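Long-range contacts in endonuclease V isoform X2 (Ciona intestinalis, PDB 6OZI), which probably hydrolyses nucleic acid strands near inosine, the product of adenosine deamination, in a metal-ion-dependent reaction, with the eukaryotic enzymes acting on RNA: residues 121-125 / 147-153; 40-44 / 232-237; 62-66 / 216-222. The protein carries 1 engineered substitution. The contacts are given in a common frame with arbitrary orientation. Numbering follows the deposited sequence.

Contact 1: 121-125 / 147-153; sequences FHIRR and LIEIPED. With nucleotides of chain C.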
loop_
_atom_site.group_PDB
_atom_site.type_symbol
_atom_site.label_atom_id
_atom_site.label_comp_id
_atom_site.label_asym_id
_atom_site.label_seq_id
_atom_site.Cartn_x
_atom_site.Cartn_y
_atom_site.Cartn_z
ATOM N N PHE A 121 -25.329 -13.640 -5.591
ATOM C CA PHE A 121 -25.637 -12.411 -4.853
ATOM C C PHE A 121 -25.609 -11.215 -5.803
ATOM O O PHE A 121 -24.676 -10.407 -5.818
ATOM C CB PHE A 121 -24.637 -12.259 -3.710
ATOM C CG PHE A 121 -24.909 -11.108 -2.795
ATOM C CD1 PHE A 121 -26.110 -10.424 -2.836
ATOM C CD2 PHE A 121 -23.954 -10.721 -1.872
ATOM C CE1 PHE A 121 -26.351 -9.363 -1.974
ATOM C CE2 PHE A 121 -24.182 -9.664 -1.004
ATOM C CZ PHE A 121 -25.382 -8.984 -1.053
ATOM N N HIS A 122 -26.701 -11.056 -6.553
ATOM C CA HIS A 122 -26.715 -10.141 -7.685
ATOM C C HIS A 122 -28.159 -9.798 -8.014
ATOM O O HIS A 122 -29.059 -10.616 -7.809
ATOM C CB HIS A 122 -26.009 -10.788 -8.878
ATOM C CG HIS A 122 -25.921 -9.924 -10.095
ATOM N ND1 HIS A 122 -26.888 -9.921 -11.078
ATOM C CD2 HIS A 122 -24.948 -9.086 -10.524
ATOM C CE1 HIS A 122 -26.532 -9.091 -12.042
ATOM N NE2 HIS A 122 -25.357 -8.573 -11.732
ATOM N N ILE A 123 -28.372 -8.579 -8.527
ATOM C CA ILE A 123 -29.731 -8.093 -8.778
ATOM C C ILE A 123 -30.504 -9.042 -9.691
ATOM O O ILE A 123 -31.701 -9.286 -9.487
ATOM C CB ILE A 123 -29.704 -6.662 -9.344
ATOM C CG1 ILE A 123 -31.136 -6.204 -9.639
ATOM C CG2 ILE A 123 -28.794 -6.575 -10.573
ATOM C CD1 ILE A 123 -31.260 -4.743 -10.003
ATOM N N ARG A 124 -29.847 -9.582 -10.718
ATOM C CA ARG A 124 -30.477 -10.557 -11.596
ATOM C C ARG A 124 -29.910 -11.961 -11.384
ATOM O O ARG A 124 -30.008 -12.808 -12.275
ATOM C CB ARG A 124 -30.351 -10.123 -13.057
ATOM C CG ARG A 124 -31.305 -8.981 -13.461
ATOM C CD ARG A 124 -30.913 -8.335 -14.799
ATOM N NE ARG A 124 -29.582 -7.725 -14.757
ATOM C CZ ARG A 124 -29.326 -6.479 -14.360
ATOM N NH1 ARG A 124 -30.308 -5.679 -13.956
ATOM N NH2 ARG A 124 -28.076 -6.032 -14.361
ATOM N N ARG A 125 -29.325 -12.217 -10.210
ATOM C CA ARG A 125 -28.848 -13.546 -9.814
ATOM C C ARG A 125 -27.824 -14.104 -10.799
ATOM O O ARG A 125 -27.785 -15.305 -11.065
ATOM C CB ARG A 125 -30.018 -14.516 -9.642
ATOM C CG ARG A 125 -31.075 -14.042 -8.658
ATOM C CD ARG A 125 -30.488 -13.783 -7.267
ATOM N NE ARG A 125 -31.553 -13.594 -6.287
ATOM C CZ ARG A 125 -32.051 -12.410 -5.937
ATOM N NH1 ARG A 125 -31.568 -11.291 -6.474
ATOM N NH2 ARG A 125 -33.035 -12.346 -5.048
ATOM N N LEU A 147 -19.839 -5.065 0.439
ATOM C CA LEU A 147 -21.203 -5.530 0.269
ATOM C C LEU A 147 -21.880 -4.747 -0.846
ATOM O O LEU A 147 -21.845 -3.515 -0.858
ATOM C CB LEU A 147 -21.980 -5.369 1.572
ATOM C CG LEU A 147 -23.406 -5.903 1.578
ATOM C CD1 LEU A 147 -23.368 -7.409 1.561
ATOM C CD2 LEU A 147 -24.126 -5.405 2.804
ATOM N N ILE A 148 -22.489 -5.457 -1.781
ATOM C CA ILE A 148 -23.319 -4.782 -2.765
ATOM C C ILE A 148 -24.695 -4.544 -2.154
ATOM O O ILE A 148 -25.241 -5.407 -1.451
ATOM C CB ILE A 148 -23.398 -5.588 -4.075
ATOM C CG1 ILE A 148 -24.009 -4.714 -5.178
ATOM C CG2 ILE A 148 -24.195 -6.894 -3.888
ATOM C CD1 ILE A 148 -23.806 -5.239 -6.562
ATOM N N GLU A 149 -25.233 -3.343 -2.376
ATOM C CA GLU A 149 -26.581 -2.999 -1.945
ATOM C C GLU A 149 -27.563 -3.332 -3.057
ATOM O O GLU A 149 -27.332 -2.987 -4.218
ATOM C CB GLU A 149 -26.702 -1.516 -1.579
ATOM C CG GLU A 149 -26.107 -1.122 -0.231
ATOM C CD GLU A 149 -26.910 -0.031 0.469
ATOM O OE1 GLU A 149 -27.957 0.398 -0.063
ATOM O OE2 GLU A 149 -26.509 0.394 1.568
ATOM N N ILE A 150 -28.649 -4.006 -2.705
ATOM C CA ILE A 150 -29.690 -4.305 -3.683
ATOM C C ILE A 150 -31.040 -3.858 -3.138
ATOM O O ILE A 150 -31.723 -4.651 -2.474
ATOM C CB ILE A 150 -29.716 -5.800 -4.040
ATOM C CG1 ILE A 150 -28.304 -6.306 -4.330
ATOM C CG2 ILE A 150 -30.595 -6.026 -5.264
ATOM C CD1 ILE A 150 -28.256 -7.762 -4.715
ATOM N N PRO A 151 -31.467 -2.613 -3.398
ATOM C CA PRO A 151 -32.780 -2.171 -2.894
ATOM C C PRO A 151 -33.923 -3.062 -3.338
ATOM O O PRO A 151 -34.843 -3.315 -2.554
ATOM C CB PRO A 151 -32.918 -0.754 -3.468
ATOM C CG PRO A 151 -31.531 -0.322 -3.771
ATOM C CD PRO A 151 -30.766 -1.554 -4.139
ATOM N N GLU A 152 -33.878 -3.572 -4.572
ATOM C CA GLU A 152 -34.971 -4.400 -5.075
ATOM C C GLU A 152 -35.130 -5.699 -4.290
ATOM O O GLU A 152 -36.206 -6.310 -4.335
ATOM C CB GLU A 152 -34.748 -4.716 -6.565
ATOM C CG GLU A 152 -34.662 -3.496 -7.495
ATOM C CD GLU A 152 -33.322 -2.769 -7.428
ATOM O OE1 GLU A 152 -32.484 -3.129 -6.579
ATOM O OE2 GLU A 152 -33.104 -1.836 -8.228
ATOM N N ASP A 153 -34.101 -6.120 -3.553
ATOM C CA ASP A 153 -34.163 -7.317 -2.725
ATOM C C ASP A 153 -34.179 -6.999 -1.238
ATOM O O ASP A 153 -34.128 -7.921 -0.417
ATOM C CB ASP A 153 -32.984 -8.244 -3.032
ATOM C CG ASP A 153 -33.177 -9.042 -4.302
ATOM O OD1 ASP A 153 -34.077 -9.917 -4.330
ATOM O OD2 ASP A 153 -32.419 -8.804 -5.272
ATOM P P DC C 4 -22.956 2.898 -2.724
ATOM O OP1 DC C 4 -23.499 3.374 -1.435
ATOM O OP2 DC C 4 -21.505 3.022 -3.004
ATOM O "O5'" DC C 4 -23.390 1.378 -2.914
ATOM C "C5'" DC C 4 -22.509 0.334 -2.570
ATOM C "C4'" DC C 4 -22.656 -0.810 -3.554
ATOM O "O4'" DC C 4 -24.069 -1.079 -3.763
ATOM C "C3'" DC C 4 -22.065 -0.530 -4.940
ATOM O "O3'" DC C 4 -21.468 -1.699 -5.461
ATOM C "C2'" DC C 4 -23.275 -0.106 -5.760
ATOM C "C1'" DC C 4 -24.375 -0.956 -5.142
ATOM N N1 DC C 4 -25.730 -0.357 -5.292
ATOM C C2 DC C 4 -26.605 -0.895 -6.240
ATOM O O2 DC C 4 -26.230 -1.861 -6.920
ATOM N N3 DC C 4 -27.839 -0.342 -6.388
ATOM C C4 DC C 4 -28.195 0.697 -5.633
ATOM N N4 DC C 4 -29.422 1.204 -5.809
ATOM C C5 DC C 4 -27.313 1.259 -4.660
ATOM C C6 DC C 4 -26.101 0.710 -4.529
ATOM P P DI C 5 -19.870 -1.838 -5.446
ATOM O OP1 DI C 5 -19.391 -1.174 -4.185
ATOM O OP2 DI C 5 -19.294 -1.190 -6.681
ATOM O "O5'" DI C 5 -19.582 -3.461 -5.400
ATOM C "C5'" DI C 5 -19.554 -4.144 -4.172
ATOM C "C4'" DI C 5 -18.911 -5.507 -4.363
ATOM O "O4'" DI C 5 -19.850 -6.358 -5.374
ATOM C "C3'" DI C 5 -17.712 -5.423 -4.908
ATOM O "O3'" DI C 5 -16.773 -6.439 -4.332
ATOM C "C2'" DI C 5 -17.896 -5.737 -6.413
ATOM C "C1'" DI C 5 -19.139 -6.649 -6.440
ATOM N N9 DI C 5 -19.892 -6.372 -7.673
ATOM C C8 DI C 5 -20.453 -5.310 -8.273
ATOM N N7 DI C 5 -20.987 -5.752 -9.432
ATOM C C5 DI C 5 -20.752 -7.050 -9.535
ATOM C C6 DI C 5 -21.110 -8.072 -10.613
ATOM O O6 DI C 5 -21.702 -7.754 -11.586
ATOM N N1 DI C 5 -20.713 -9.427 -10.451
ATOM C C2 DI C 5 -19.981 -9.831 -9.287
ATOM N N3 DI C 5 -19.639 -8.853 -8.269
ATOM C C4 DI C 5 -20.059 -7.440 -8.438
#
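This buried loop-to-loop contact joins a type I beta turn, His122 to Arg125, to the loop 147-153 in the RNase H-like fold. The segments follow neighbouring parallel strands, 112-116 and 140-144, and both border the bound nucleic acid around the inosine. The Phe121 ring supplies the apolar half: Ile148 CG2 makes a CH-pi contact over one face, 3.8 Å from the ring centroid, Leu147 CD1 lies at the edge, 3.5 Å from Phe121 CE2, and Ile150 CD1 sits 3.7 Å from Phe121 CE1. Ile123 continues this packing along Ile150. On the nucleic acid side, the base of DI5 of chain C has C8 3.8 Å from Ile148 CD1 and O6 3.7 Å from His122 CD2, while Glu149 N donates a hydrogen bond to O4' of DC4 of chain C. His122 NE2 is hydrogen-bonded to Ser84. At the turn's end, Arg125 forms a two-pronged salt bridge with Asp153, NH2 to OD1 at 2.7 Å and NH1 to OD2 at 2.9 Å; Arg125 NH1 also donates to His122 O at 2.9 Å.

Contact 2: 40-44 / 232-237; sequences GFDVS and ANKWSR. Engineered in segment 232-237: Asn233 (natural residue Asp). With nucleotides of chain C.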
loop_
_atom_site.group_PDB
_atom_site.type_symbol
_atom_site.label_atom_id
_atom_site.label_comp_id
_atom_site.label_asym_id
_atom_site.label_seq_id
_atom_site.Cartn_x
_atom_site.Cartn_y
_atom_site.Cartn_z
ATOM N N GLY A 40 -7.331 -19.053 -8.786
ATOM C CA GLY A 40 -7.661 -17.657 -8.630
ATOM C C GLY A 40 -7.505 -16.946 -9.960
ATOM O O GLY A 40 -6.822 -17.419 -10.869
ATOM N N PHE A 41 -8.167 -15.799 -10.067
ATOM C CA PHE A 41 -8.087 -14.991 -11.274
ATOM C C PHE A 41 -8.398 -13.553 -10.903
ATOM O O PHE A 41 -9.309 -13.301 -10.112
ATOM C CB PHE A 41 -9.059 -15.470 -12.354
ATOM C CG PHE A 41 -9.290 -14.464 -13.442
ATOM C CD1 PHE A 41 -8.434 -14.386 -14.526
ATOM C CD2 PHE A 41 -10.363 -13.586 -13.380
ATOM C CE1 PHE A 41 -8.647 -13.458 -15.531
ATOM C CE2 PHE A 41 -10.579 -12.652 -14.383
ATOM C CZ PHE A 41 -9.722 -12.591 -15.460
ATOM N N ASP A 42 -7.655 -12.618 -11.483
ATOM C CA ASP A 42 -7.924 -11.213 -11.219
ATOM C C ASP A 42 -7.401 -10.372 -12.375
ATOM O O ASP A 42 -6.682 -10.857 -13.253
ATOM C CB ASP A 42 -7.303 -10.772 -9.897
ATOM C CG ASP A 42 -8.044 -9.627 -9.268
ATOM O OD1 ASP A 42 -9.081 -9.193 -9.824
ATOM O OD2 ASP A 42 -7.591 -9.164 -8.203
ATOM N N VAL A 43 -7.785 -9.095 -12.361
ATOM C CA VAL A 43 -7.376 -8.119 -13.364
ATOM C C VAL A 43 -6.921 -6.851 -12.661
ATOM O O VAL A 43 -7.629 -6.326 -11.794
ATOM C CB VAL A 43 -8.513 -7.796 -14.355
ATOM C CG1 VAL A 43 -8.063 -6.756 -15.338
ATOM C CG2 VAL A 43 -8.936 -9.055 -15.110
ATOM N N SER A 44 -5.740 -6.372 -13.027
ATOM C CA SER A 44 -5.224 -5.072 -12.642
ATOM C C SER A 44 -5.318 -4.141 -13.845
ATOM O O SER A 44 -5.194 -4.578 -14.991
ATOM C CB SER A 44 -3.776 -5.197 -12.168
ATOM O OG SER A 44 -3.235 -3.946 -11.788
ATOM N N ALA A 232 -3.639 -13.936 -7.033
ATOM C CA ALA A 232 -4.007 -13.405 -8.351
ATOM C C ALA A 232 -3.980 -11.877 -8.361
ATOM O O ALA A 232 -3.458 -11.257 -9.305
ATOM C CB ALA A 232 -5.382 -13.924 -8.774
ATOM N N ASN A 233 -4.528 -11.259 -7.310
ATOM C CA ASN A 233 -4.511 -9.803 -7.206
ATOM C C ASN A 233 -3.081 -9.271 -7.140
ATOM O O ASN A 233 -2.717 -8.327 -7.864
ATOM C CB ASN A 233 -5.329 -9.383 -5.980
ATOM C CG ASN A 233 -5.314 -7.881 -5.733
ATOM O OD1 ASN A 233 -4.771 -7.415 -4.729
ATOM N ND2 ASN A 233 -5.898 -7.116 -6.653
ATOM N N LYS A 234 -2.235 -9.908 -6.325
ATOM C CA LYS A 234 -0.871 -9.416 -6.177
ATOM C C LYS A 234 -0.107 -9.473 -7.498
ATOM O O LYS A 234 0.430 -8.457 -7.955
ATOM C CB LYS A 234 -0.125 -10.182 -5.085
ATOM C CG LYS A 234 1.345 -9.763 -4.998
ATOM C CD LYS A 234 2.122 -10.459 -3.872
ATOM C CE LYS A 234 2.136 -11.964 -4.015
ATOM N NZ LYS A 234 2.829 -12.583 -2.846
ATOM N N TRP A 235 -0.064 -10.647 -8.140
ATOM C CA TRP A 235 0.778 -10.779 -9.327
ATOM C C TRP A 235 0.244 -9.940 -10.486
ATOM O O TRP A 235 1.034 -9.357 -11.248
ATOM C CB TRP A 235 0.922 -12.246 -9.737
ATOM C CG TRP A 235 1.456 -13.169 -8.642
ATOM C CD1 TRP A 235 0.858 -14.301 -8.171
ATOM C CD2 TRP A 235 2.669 -13.015 -7.881
ATOM N NE1 TRP A 235 1.627 -14.871 -7.188
ATOM C CE2 TRP A 235 2.740 -14.099 -6.986
ATOM C CE3 TRP A 235 3.705 -12.072 -7.877
ATOM C CZ2 TRP A 235 3.800 -14.270 -6.099
ATOM C CZ3 TRP A 235 4.762 -12.243 -6.989
ATOM C CH2 TRP A 235 4.798 -13.332 -6.113
ATOM N N SER A 236 -1.087 -9.860 -10.641
ATOM C CA SER A 236 -1.618 -8.991 -11.690
ATOM C C SER A 236 -1.174 -7.545 -11.472
ATOM O O SER A 236 -0.702 -6.881 -12.410
ATOM C CB SER A 236 -3.142 -9.091 -11.758
ATOM O OG SER A 236 -3.742 -8.552 -10.597
ATOM N N ARG A 237 -1.272 -7.058 -10.222
ATOM C CA ARG A 237 -0.910 -5.668 -9.932
ATOM C C ARG A 237 0.577 -5.421 -10.156
ATOM O O ARG A 237 0.970 -4.413 -10.761
ATOM C CB ARG A 237 -1.252 -5.318 -8.485
ATOM C CG ARG A 237 -0.914 -3.872 -8.138
ATOM C CD ARG A 237 -0.975 -3.581 -6.638
ATOM N NE ARG A 237 -2.187 -4.044 -5.976
ATOM C CZ ARG A 237 -2.185 -5.020 -5.067
ATOM N NH1 ARG A 237 -1.037 -5.604 -4.722
ATOM N NH2 ARG A 237 -3.319 -5.405 -4.490
ATOM P P DT C 7 -10.244 -6.646 -6.876
ATOM O OP1 DT C 7 -9.316 -7.789 -6.957
ATOM O OP2 DT C 7 -10.656 -6.146 -5.546
ATOM O "O5'" DT C 7 -9.656 -5.407 -7.701
ATOM C "C5'" DT C 7 -9.105 -5.586 -9.003
ATOM C "C4'" DT C 7 -8.637 -4.252 -9.553
ATOM O "O4'" DT C 7 -9.700 -3.270 -9.375
ATOM C "C3'" DT C 7 -7.400 -3.674 -8.851
ATOM O "O3'" DT C 7 -6.583 -2.998 -9.773
ATOM C "C2'" DT C 7 -8.005 -2.709 -7.847
ATOM C "C1'" DT C 7 -9.210 -2.183 -8.620
ATOM N N1 DT C 7 -10.273 -1.664 -7.718
ATOM C C2 DT C 7 -10.584 -0.325 -7.767
ATOM O O2 DT C 7 -10.069 0.449 -8.552
ATOM N N3 DT C 7 -11.545 0.075 -6.877
ATOM C C4 DT C 7 -12.197 -0.711 -5.940
ATOM O O4 DT C 7 -13.042 -0.256 -5.175
ATOM C C5 DT C 7 -11.812 -2.107 -5.925
ATOM C C7 DT C 7 -12.457 -3.055 -4.953
ATOM C C6 DT C 7 -10.869 -2.511 -6.800
ATOM P P DA C 8 -5.236 -2.261 -9.286
ATOM O OP1 DA C 8 -4.307 -2.274 -10.433
ATOM O OP2 DA C 8 -4.800 -2.835 -7.993
ATOM O "O5'" DA C 8 -5.690 -0.745 -9.044
ATOM C "C5'" DA C 8 -6.160 0.039 -10.147
ATOM C "C4'" DA C 8 -5.927 1.527 -9.920
ATOM O "O4'" DA C 8 -6.949 2.065 -9.053
ATOM C "C3'" DA C 8 -4.604 1.903 -9.271
ATOM O "O3'" DA C 8 -4.221 3.178 -9.728
ATOM C "C2'" DA C 8 -4.946 1.922 -7.782
ATOM C "C1'" DA C 8 -6.402 2.381 -7.787
ATOM N N9 DA C 8 -7.235 1.732 -6.779
ATOM C C8 DA C 8 -7.274 0.406 -6.465
ATOM N N7 DA C 8 -8.149 0.111 -5.530
ATOM C C5 DA C 8 -8.724 1.331 -5.216
ATOM C C6 DA C 8 -9.724 1.711 -4.288
ATOM N N6 DA C 8 -10.350 0.853 -3.469
ATOM N N1 DA C 8 -10.060 3.015 -4.241
ATOM C C2 DA C 8 -9.436 3.871 -5.055
ATOM N N3 DA C 8 -8.482 3.636 -5.950
ATOM C C4 DA C 8 -8.171 2.337 -5.982
HETATM O O HOH W 1 -5.481 -6.993 -9.442
#
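Strand 40-44 crosses helix 232-237 at -36°, with their axes 7.0 Å apart, beside the backbone of the bound strand in this RNase H-like nuclease. Close packing depends on small residues: Ala232 CB lies 3.6 Å from Phe41 N and 3.9 Å from Asp42 CB, and further along Ser44 CB meets Ser236 O at 3.5 Å. The direct polar link runs from ND2 of Asn233, an engineered replacement for the natural Asp, to Asp42 OD2 at 3.1 Å. A bridging water sits 2.6 Å from Ser236 OG, with weak hydrogen bonds to Asn233 ND2 at 2.8 Å and Val43 O at 3.3 Å. Two nucleotides of chain C face the same site: Asp42 OD2 is 2.5 Å from OP1 of DT7, and Ser44 OG donates a very short hydrogen bond, 2.4 Å, to OP1 of DA8. Asp42 close to Asp116, with a natural acid at position 233, is consistent with the carboxylate cluster of RNase H-like metal-dependent active sites. In the sheet, strand 40-44 pairs antiparallel with strand 52-61; helix 227-243 covers one face, whereas Phe41, pointing away from it, packs against helix 86-104, meeting Phe94 of that helix edge-to-face.

Contact 3: 62-66 / 216-222; sequences YPEMK and IVKGCTK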
loop_
_atom_site.group_PDB
_atom_site.type_symbol
_atom_site.label_atom_id
_atom_site.label_comp_id
_atom_site.label_asym_id
_atom_site.label_seq_id
_atom_site.Cartn_x
_atom_site.Cartn_y
_atom_site.Cartn_z
ATOM N N TYR A 62 -4.591 -27.587 -2.552
ATOM C CA TYR A 62 -5.561 -27.630 -1.466
ATOM C C TYR A 62 -5.355 -28.920 -0.688
ATOM O O TYR A 62 -5.299 -29.994 -1.286
ATOM C CB TYR A 62 -6.995 -27.555 -1.997
ATOM C CG TYR A 62 -8.026 -27.316 -0.913
ATOM C CD1 TYR A 62 -8.472 -28.353 -0.102
ATOM C CD2 TYR A 62 -8.553 -26.049 -0.705
ATOM C CE1 TYR A 62 -9.407 -28.127 0.905
ATOM C CE2 TYR A 62 -9.485 -25.811 0.289
ATOM C CZ TYR A 62 -9.913 -26.855 1.089
ATOM O OH TYR A 62 -10.844 -26.615 2.071
ATOM N N PRO A 63 -5.290 -28.833 0.651
ATOM C CA PRO A 63 -5.473 -27.624 1.466
ATOM C C PRO A 63 -4.200 -26.861 1.835
ATOM O O PRO A 63 -4.277 -25.944 2.651
ATOM C CB PRO A 63 -6.117 -28.181 2.733
ATOM C CG PRO A 63 -5.467 -29.530 2.881
ATOM C CD PRO A 63 -5.194 -30.044 1.486
ATOM N N GLU A 64 -3.056 -27.220 1.250
ATOM C CA GLU A 64 -1.792 -26.625 1.676
ATOM C C GLU A 64 -1.664 -25.150 1.295
ATOM O O GLU A 64 -0.859 -24.442 1.908
ATOM C CB GLU A 64 -0.618 -27.408 1.090
ATOM C CG GLU A 64 -0.446 -28.806 1.657
ATOM C CD GLU A 64 -1.374 -29.829 1.011
ATOM O OE1 GLU A 64 -2.122 -29.463 0.077
ATOM O OE2 GLU A 64 -1.352 -31.003 1.442
ATOM N N MET A 65 -2.435 -24.677 0.311
ATOM C CA MET A 65 -2.412 -23.274 -0.129
ATOM C C MET A 65 -1.042 -22.866 -0.660
ATOM O O MET A 65 -0.593 -21.739 -0.459
ATOM C CB MET A 65 -2.863 -22.310 0.973
ATOM C CG MET A 65 -4.354 -22.305 1.234
ATOM S SD MET A 65 -5.306 -21.908 -0.248
ATOM C CE MET A 65 -5.979 -23.531 -0.594
ATOM N N LYS A 66 -0.367 -23.788 -1.333
ATOM C CA LYS A 66 0.919 -23.520 -1.964
ATOM C C LYS A 66 0.712 -23.239 -3.444
ATOM O O LYS A 66 0.087 -24.035 -4.151
ATOM C CB LYS A 66 1.876 -24.697 -1.779
ATOM C CG LYS A 66 2.322 -24.954 -0.343
ATOM C CD LYS A 66 3.417 -23.975 0.079
ATOM C CE LYS A 66 2.904 -22.746 0.821
ATOM N NZ LYS A 66 4.041 -21.802 1.095
ATOM N N ILE A 216 -14.989 -24.069 1.455
ATOM C CA ILE A 216 -13.784 -23.925 0.644
ATOM C C ILE A 216 -13.107 -22.589 0.924
ATOM O O ILE A 216 -11.874 -22.501 0.994
ATOM C CB ILE A 216 -14.133 -24.095 -0.845
ATOM C CG1 ILE A 216 -14.650 -25.521 -1.091
ATOM C CG2 ILE A 216 -12.935 -23.773 -1.728
ATOM C CD1 ILE A 216 -15.113 -25.788 -2.502
ATOM N N VAL A 217 -13.891 -21.527 1.090
ATOM C CA VAL A 217 -13.297 -20.235 1.423
ATOM C C VAL A 217 -12.603 -20.299 2.787
ATOM O O VAL A 217 -11.504 -19.757 2.967
ATOM C CB VAL A 217 -14.371 -19.131 1.352
ATOM C CG1 VAL A 217 -13.858 -17.819 1.913
ATOM C CG2 VAL A 217 -14.827 -18.938 -0.107
ATOM N N LYS A 218 -13.210 -20.996 3.755
ATOM C CA LYS A 218 -12.565 -21.183 5.056
ATOM C C LYS A 218 -11.251 -21.935 4.916
ATOM O O LYS A 218 -10.234 -21.548 5.509
ATOM C CB LYS A 218 -13.495 -21.927 6.014
ATOM C CG LYS A 218 -12.930 -22.124 7.424
ATOM C CD LYS A 218 -14.062 -22.372 8.427
ATOM C CE LYS A 218 -13.586 -22.374 9.881
ATOM N NZ LYS A 218 -14.755 -22.295 10.832
ATOM N N GLY A 219 -11.257 -23.026 4.141
ATOM C CA GLY A 219 -10.035 -23.777 3.908
ATOM C C GLY A 219 -8.955 -22.980 3.197
ATOM O O GLY A 219 -7.767 -23.287 3.327
ATOM N N CYS A 220 -9.345 -21.958 2.435
ATOM C CA CYS A 220 -8.392 -21.111 1.729
ATOM C C CYS A 220 -7.938 -19.910 2.550
ATOM O O CYS A 220 -7.178 -19.090 2.034
ATOM C CB CYS A 220 -8.991 -20.608 0.410
ATOM S SG CYS A 220 -9.282 -21.885 -0.833
ATOM N N THR A 221 -8.374 -19.785 3.802
ATOM C CA THR A 221 -8.160 -18.571 4.580
ATOM C C THR A 221 -6.934 -18.714 5.478
ATOM O O THR A 221 -6.891 -19.587 6.353
ATOM C CB THR A 221 -9.391 -18.237 5.423
ATOM O OG1 THR A 221 -10.477 -17.858 4.566
ATOM C CG2 THR A 221 -9.084 -17.093 6.380
ATOM N N LYS A 222 -5.940 -17.858 5.249
ATOM C CA LYS A 222 -4.899 -17.568 6.227
ATOM C C LYS A 222 -5.102 -16.197 6.854
ATOM O O LYS A 222 -5.130 -16.070 8.083
ATOM C CB LYS A 222 -3.504 -17.649 5.586
ATOM C CG LYS A 222 -3.081 -19.047 5.173
ATOM C CD LYS A 222 -1.658 -19.067 4.634
ATOM C CE LYS A 222 -1.260 -20.469 4.188
ATOM N NZ LYS A 222 0.055 -20.501 3.476
HETATM O O HOH W 2 -6.733 -25.315 4.284
#
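Tyr62 opens the connection between antiparallel strands 52-61 and 67-76 and reaches across to the C-terminal end of helix 210-219. Its hydroxyl OH lies 3.5 Å from Gly219 CA; a CB at position 219 would collide with this oxygen, so the lack of a side chain lets the ring tip sit against the helix. The ring edge also faces Cys220, whose SG is 5.3 Å from the Tyr62 ring centroid and close to the ring plane, a sulfur-aromatic contact, while Tyr62 CE2 stands 4.1 Å from Ile216 O.

Pro63 follows a cis peptide bond. Its carbonyl is joined to the helix end through a water that donates to Pro63 O at 3.0 Å and to Gly219 O at 2.5 Å, the polar bridge between the two segments. What is joined here is the turn of a beta hairpin at the edge of the RNase H-like sheet and the exit of a helix that packs, through Ile216 and Val217, on central strand 140-144.

Glu64 points away from the helix, and the chain then swings back at Met65, which has left-handed backbone angles (phi 61°, psi 36°). The Met65 side chain turns inward: CE lies 3.7 Å from Cys220 SG, and CB lies 4.0 Å from Lys222 CE, so the aliphatic part of that lysine covers it. Met65 also touches Glu227 and Pro228, at the start of helix 227-243. Lys66, whose N is hydrogen-bonded to Ser61 OG, leads into strand 67-76, with its CE 4.5 Å from Lys222 NZ.

In the fold
The three contacts do not touch one another. Contacts 1 and 2 both meet chain C: contact 1 at the inosine and the nucleotide before it, contact 2 farther along, at the phosphates of DT7 and DA8, beside acidic residues that probably belong to the catalytic centre. Their centres lie about 25 Å apart, on opposite sides of the chain's centre. A bound potassium ion lies about 8 Å from the side chain of Ile148 in contact 1. Contact 3 stands about 17 Å from contact 2 and about 28 Å from contact 1, centre to centre; its nearest atom is about 6 Å from the nucleic acid. Successive helices 210-219 and 227-243 provide one segment each to contacts 3 and 2.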